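Local coordinates for protein copper-transporting ATPase PAA2, chloroplastic (Arabidopsis thaliana, PDB 5LBK) that transports copper across the chloroplast thylakoid membrane at the expense of ATP, the chain here being its nucleotide-binding domain, at residues M23-E28 against L48-T53; R71-G76 against V121-E126. One frame throughout, in Å; residues are numbered along the deposited sequence.

Contact 1 of 2, residues M23-E28 against L48-T53; sequences MAAAVE and LKTPET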
loop_
_atom_site.group_PDB
_atom_site.type_symbol
_atom_site.label_atom_id
_atom_site.label_comp_id
_atom_site.label_asym_id
_atom_site.label_seq_id
_atom_site.Cartn_x
_atom_site.Cartn_y
_atom_site.Cartn_z
ATOM N N MET A 23 4.909 5.460 -0.856
ATOM C CA MET A 23 4.064 5.454 0.344
ATOM C C MET A 23 4.045 4.094 1.001
ATOM O O MET A 23 4.139 3.996 2.242
ATOM C CB MET A 23 2.644 5.870 -0.018
ATOM C CG MET A 23 2.466 7.385 -0.297
ATOM S SD MET A 23 0.729 7.676 -0.766
ATOM C CE MET A 23 0.719 9.468 -0.896
ATOM N N ALA A 24 3.919 3.024 0.216
ATOM C CA ALA A 24 3.813 1.712 0.850
ATOM C C ALA A 24 5.123 1.356 1.554
ATOM O O ALA A 24 5.120 0.818 2.660
ATOM C CB ALA A 24 3.458 0.652 -0.172
ATOM N N ALA A 25 6.249 1.626 0.912
ATOM C CA ALA A 25 7.530 1.346 1.565
ATOM C C ALA A 25 7.788 2.241 2.783
ATOM O O ALA A 25 8.467 1.810 3.741
ATOM C CB ALA A 25 8.652 1.494 0.537
ATOM N N ALA A 26 7.288 3.480 2.779
ATOM C CA ALA A 26 7.397 4.320 3.972
ATOM C C ALA A 26 6.685 3.679 5.148
ATOM O O ALA A 26 7.199 3.676 6.278
ATOM C CB ALA A 26 6.807 5.703 3.725
ATOM N N VAL A 27 5.483 3.149 4.904
ATOM C CA VAL A 27 4.750 2.470 5.970
ATOM C C VAL A 27 5.433 1.169 6.374
ATOM O O VAL A 27 5.458 0.822 7.576
ATOM C CB VAL A 27 3.290 2.234 5.524
ATOM C CG1 VAL A 27 2.545 1.463 6.557
ATOM C CG2 VAL A 27 2.618 3.521 5.313
ATOM N N GLU A 28 5.970 0.428 5.419
ATOM C CA GLU A 28 6.542 -0.891 5.651
ATOM C C GLU A 28 8.000 -0.842 6.094
ATOM O O GLU A 28 8.602 -1.897 6.252
ATOM C CB GLU A 28 6.416 -1.737 4.397
ATOM C CG GLU A 28 4.969 -2.004 4.016
ATOM C CD GLU A 28 4.360 -3.087 4.836
ATOM O OE1 GLU A 28 4.222 -4.203 4.311
ATOM O OE2 GLU A 28 4.075 -2.838 6.008
ATOM N N LEU A 48 14.075 4.748 -5.001
ATOM C CA LEU A 48 12.999 5.629 -4.576
ATOM C C LEU A 48 13.258 6.116 -3.152
ATOM O O LEU A 48 13.508 5.311 -2.248
ATOM C CB LEU A 48 11.649 4.906 -4.634
ATOM C CG LEU A 48 11.173 4.411 -6.007
ATOM C CD1 LEU A 48 9.849 3.634 -5.860
ATOM C CD2 LEU A 48 11.003 5.566 -6.963
ATOM N N LYS A 49 13.149 7.425 -2.944
ATOM C CA LYS A 49 13.315 8.011 -1.620
ATOM C C LYS A 49 11.980 7.949 -0.897
ATOM O O LYS A 49 10.996 8.540 -1.355
ATOM C CB LYS A 49 13.792 9.457 -1.710
ATOM C CG LYS A 49 14.108 10.093 -0.368
ATOM C CD LYS A 49 15.406 9.546 0.231
ATOM C CE LYS A 49 16.630 9.971 -0.588
ATOM N NZ LYS A 49 17.905 9.614 0.094
ATOM N N THR A 50 11.948 7.251 0.238
ATOM C CA THR A 50 10.680 7.127 0.930
ATOM C C THR A 50 10.466 8.338 1.843
ATOM O O THR A 50 11.410 8.803 2.484
ATOM C CB THR A 50 10.634 5.828 1.753
ATOM O OG1 THR A 50 11.744 5.796 2.659
ATOM C CG2 THR A 50 10.713 4.604 0.843
ATOM N N PRO A 51 9.250 8.871 1.925
ATOM C CA PRO A 51 9.002 9.988 2.842
ATOM C C PRO A 51 9.119 9.571 4.301
ATOM O O PRO A 51 8.962 8.402 4.670
ATOM C CB PRO A 51 7.572 10.420 2.513
ATOM C CG PRO A 51 6.939 9.197 1.982
ATOM C CD PRO A 51 8.040 8.512 1.173
ATOM N N GLU A 52 9.398 10.569 5.132
ATOM C CA GLU A 52 9.644 10.329 6.543
ATOM C C GLU A 52 8.340 10.021 7.272
ATOM O O GLU A 52 7.245 10.397 6.847
ATOM C CB GLU A 52 10.330 11.537 7.184
ATOM C CG GLU A 52 11.691 11.882 6.587
ATOM C CD GLU A 52 12.762 10.845 6.879
ATOM O OE1 GLU A 52 12.464 9.865 7.585
ATOM O OE2 GLU A 52 13.910 11.020 6.412
ATOM N N THR A 53 8.471 9.308 8.383
ATOM C CA THR A 53 7.331 9.013 9.232
ATOM C C THR A 53 7.776 9.005 10.682
ATOM O O THR A 53 8.830 8.455 11.004
ATOM C CB THR A 53 6.706 7.656 8.913
ATOM O OG1 THR A 53 7.660 6.617 9.149
ATOM C CG2 THR A 53 6.256 7.610 7.498
HETATM O O HOH W 1 9.230 4.974 7.367
#

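Contact 2 of 2, residues R71-G76 against V121-E126; sequences RFVAVG and VGREGE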
loop_
_atom_site.group_PDB
_atom_site.type_symbol
_atom_site.label_atom_id
_atom_site.label_comp_id
_atom_site.label_asym_id
_atom_site.label_seq_id
_atom_site.Cartn_x
_atom_site.Cartn_y
_atom_site.Cartn_z
ATOM N N ARG A 71 -1.140 12.976 6.307
ATOM C CA ARG A 71 -2.269 12.091 6.052
ATOM C C ARG A 71 -1.925 10.665 6.419
ATOM O O ARG A 71 -0.820 10.194 6.137
ATOM C CB ARG A 71 -2.675 12.137 4.603
ATOM C CG ARG A 71 -3.484 13.386 4.251
ATOM C CD ARG A 71 -4.969 13.173 4.584
ATOM N NE ARG A 71 -5.685 14.439 4.670
ATOM C CZ ARG A 71 -6.129 15.145 3.640
ATOM N NH1 ARG A 71 -5.940 14.716 2.400
ATOM N NH2 ARG A 71 -6.767 16.291 3.865
ATOM N N PHE A 72 -2.881 9.964 7.024
ATOM C CA PHE A 72 -2.677 8.557 7.317
ATOM C C PHE A 72 -2.750 7.720 6.041
ATOM O O PHE A 72 -3.584 7.964 5.161
ATOM C CB PHE A 72 -3.700 8.071 8.339
ATOM C CG PHE A 72 -3.332 8.495 9.754
ATOM C CD1 PHE A 72 -2.287 7.871 10.417
ATOM C CD2 PHE A 72 -3.941 9.579 10.347
ATOM C CE1 PHE A 72 -1.923 8.309 11.702
ATOM C CE2 PHE A 72 -3.575 9.991 11.601
ATOM C CZ PHE A 72 -2.546 9.360 12.248
ATOM N N VAL A 73 -1.876 6.718 5.972
ATOM C CA VAL A 73 -1.760 5.747 4.879
ATOM C C VAL A 73 -1.723 4.372 5.527
ATOM O O VAL A 73 -1.062 4.192 6.568
ATOM C CB VAL A 73 -0.486 5.984 4.036
ATOM C CG1 VAL A 73 -0.310 4.847 2.958
ATOM C CG2 VAL A 73 -0.506 7.393 3.396
ATOM N N ALA A 74 -2.490 3.443 4.991
ATOM C CA ALA A 74 -2.594 2.076 5.507
ATOM C C ALA A 74 -2.202 1.073 4.421
ATOM O O ALA A 74 -2.524 1.265 3.259
ATOM C CB ALA A 74 -4.010 1.825 6.014
ATOM N N VAL A 75 -1.471 0.022 4.805
ATOM C CA VAL A 75 -1.023 -1.046 3.939
ATOM C C VAL A 75 -1.384 -2.376 4.575
ATOM O O VAL A 75 -1.090 -2.590 5.748
ATOM C CB VAL A 75 0.507 -0.977 3.710
ATOM C CG1 VAL A 75 0.934 -2.051 2.749
ATOM C CG2 VAL A 75 0.919 0.372 3.132
ATOM N N GLY A 76 -2.014 -3.257 3.810
ATOM C CA GLY A 76 -2.499 -4.511 4.395
ATOM C C GLY A 76 -3.566 -5.146 3.552
ATOM O O GLY A 76 -3.607 -4.967 2.330
ATOM N N VAL A 121 -3.089 -0.583 -0.593
ATOM C CA VAL A 121 -2.623 0.703 -0.100
ATOM C C VAL A 121 -3.770 1.702 -0.087
ATOM O O VAL A 121 -4.423 1.936 -1.115
ATOM C CB VAL A 121 -1.449 1.230 -0.938
ATOM C CG1 VAL A 121 -0.875 2.476 -0.321
ATOM C CG2 VAL A 121 -0.413 0.131 -1.034
ATOM N N GLY A 122 -4.008 2.325 1.067
ATOM C CA GLY A 122 -5.071 3.297 1.196
ATOM C C GLY A 122 -4.626 4.571 1.890
ATOM O O GLY A 122 -3.663 4.570 2.652
ATOM N N ARG A 123 -5.322 5.677 1.589
ATOM C CA ARG A 123 -4.992 6.984 2.177
ATOM C C ARG A 123 -6.223 7.720 2.684
ATOM O O ARG A 123 -7.233 7.777 1.981
ATOM C CB ARG A 123 -4.263 7.856 1.157
ATOM C CG ARG A 123 -3.758 9.154 1.705
ATOM C CD ARG A 123 -2.725 9.648 0.742
ATOM N NE ARG A 123 -2.193 10.925 1.109
ATOM C CZ ARG A 123 -2.751 12.088 0.813
ATOM N NH1 ARG A 123 -3.894 12.154 0.133
ATOM N NH2 ARG A 123 -2.157 13.188 1.224
ATOM N N GLU A 124 -6.135 8.335 3.886
ATOM C CA GLU A 124 -7.307 8.980 4.462
ATOM C C GLU A 124 -7.773 10.080 3.509
ATOM O O GLU A 124 -6.966 10.822 2.949
ATOM C CB GLU A 124 -7.029 9.566 5.846
ATOM C CG GLU A 124 -8.330 9.782 6.698
ATOM C CD GLU A 124 -8.089 9.804 8.196
ATOM O OE1 GLU A 124 -6.991 10.225 8.603
ATOM O OE2 GLU A 124 -9.026 9.448 8.959
ATOM N N GLY A 125 -9.083 10.201 3.353
ATOM C CA GLY A 125 -9.661 11.166 2.443
ATOM C C GLY A 125 -9.803 10.688 1.017
ATOM O O GLY A 125 -10.395 11.405 0.203
ATOM N N GLU A 126 -9.288 9.503 0.686
ATOM C CA GLU A 126 -9.267 9.006 -0.680
ATOM C C GLU A 126 -9.713 7.557 -0.769
ATOM O O GLU A 126 -10.171 7.105 -1.814
ATOM C CB GLU A 126 -7.857 9.090 -1.274
ATOM C CG GLU A 126 -7.340 10.474 -1.521
ATOM C CD GLU A 126 -6.100 10.430 -2.351
ATOM O OE1 GLU A 126 -5.007 10.311 -1.769
ATOM O OE2 GLU A 126 -6.226 10.454 -3.594
#

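Contact 1 of 2, residues M23-E28 against L48-T53
Ala26 meets Pro51 where the loop leading to strand 56-59 runs beside helix 17-27: CB lies 3.9 Å from CG of the proline ring, and 3.6 Å from the carbonyl O of Pro51. A second apolar touch sits one residue back on the helix, where CB of Ala25 is 3.7 Å from CG2 of Thr50. The first torsion of Thr50 (chi1 56°) leaves CG2 anti to the carbonyl carbon, facing the helix, while OG1 takes the other branch and is hydrogen-bonded to NZ of Lys29. One threonine thus divides its two branches between an apolar and a polar partner. The small side chains of Ala25 and Ala26 are consistent with the close approach of the backbones; CA of Ala26 and CA of Thr50 are 5.3 Å apart. Farther along the loop, O of Ala26 and OG1 of Thr53 stand 4.1 Å apart, too far for a direct bond, and one water bridges them. It donates to O of Ala26 at 2.6 Å and is 2.9 Å from OG1 of Thr53. Beyond this shell, helix and loop pack beside strand 63-68 of the antiparallel sheet in the nucleotide-binding domain, where Ile68 touches the side chains of Ala26, Pro51 and Thr53; Ala43 of helix 34-45 touches Ala25. The chemistry implies a join made by small apolar groups, with water carrying the polar link.

Contact 2 of 2, residues R71-G76 against V121-E126
Arg123 lies across Arg71 at about a right angle, its chain extended from CG to NE and running past Val73 before the other arginine. CB stands 4.1 Å from O of Phe72. CG lies near O of Phe72 and, with CD, passes CG2 of Val73, CD at 4.1 Å. NE then comes 3.7 Å from CB of Arg71, CZ lies over CG of Arg71, and NH2 ends 3.3 Å from that CG, which covers one face of the Arg123 guanidinium. NH1 forms a salt bridge of 2.9 Å with OE1 of Glu126; the bond is bent (N-H...O 144°), and OE1, also hydrogen-bonded to OH of Tyr15, is met from above the carboxylate plane. That pairing probably offsets the repulsion between NH1 of Arg123 and NH1 of Arg71, which are 4.0 Å apart. Beneath these side chains, antiparallel strands 71-76 and 117-123 are neighbours in the sheet of the nucleotide-binding domain, with Ala74 and Gly122 as a hydrogen-bonded pair and N of Glu124 bonded to O of Phe72. Residues 123-126 form a type II beta turn (Glu126 N to Arg123 O, 3.0 Å), with Gly125 at positive phi, leading into strand 127-134. An alanine at Arg123 would probably leave Glu126 without its charged mate and uncover CG of Arg71. One residue along each segment, OE1 of Glu124 meets the edge of the Phe72 ring at CD2, 3.6 Å away.

Overall arrangement
Contacts 1 and 2 meet through helix 17-27, which borders the loop 48-53 and also lies on the sheet face carrying Val73, Val75, Val121 and Arg123. Their centres are 12 Å apart, yet CB of Val27 reaches CG2 of Val75 at 3.8 Å, and CE of Met23 packs on CD of Arg123 at the same distance. Both are partly buried: contact 2 runs from buried valines to exposed Arg71, whereas contact 1 pairs buried alanines with a partly exposed loop. Contact 2 buries more surface, 478 Å² against 215 Å². Direct backbone hydrogen bonds hold neighbouring strands there; methyl packing and a bridging water join helix to loop in contact 1.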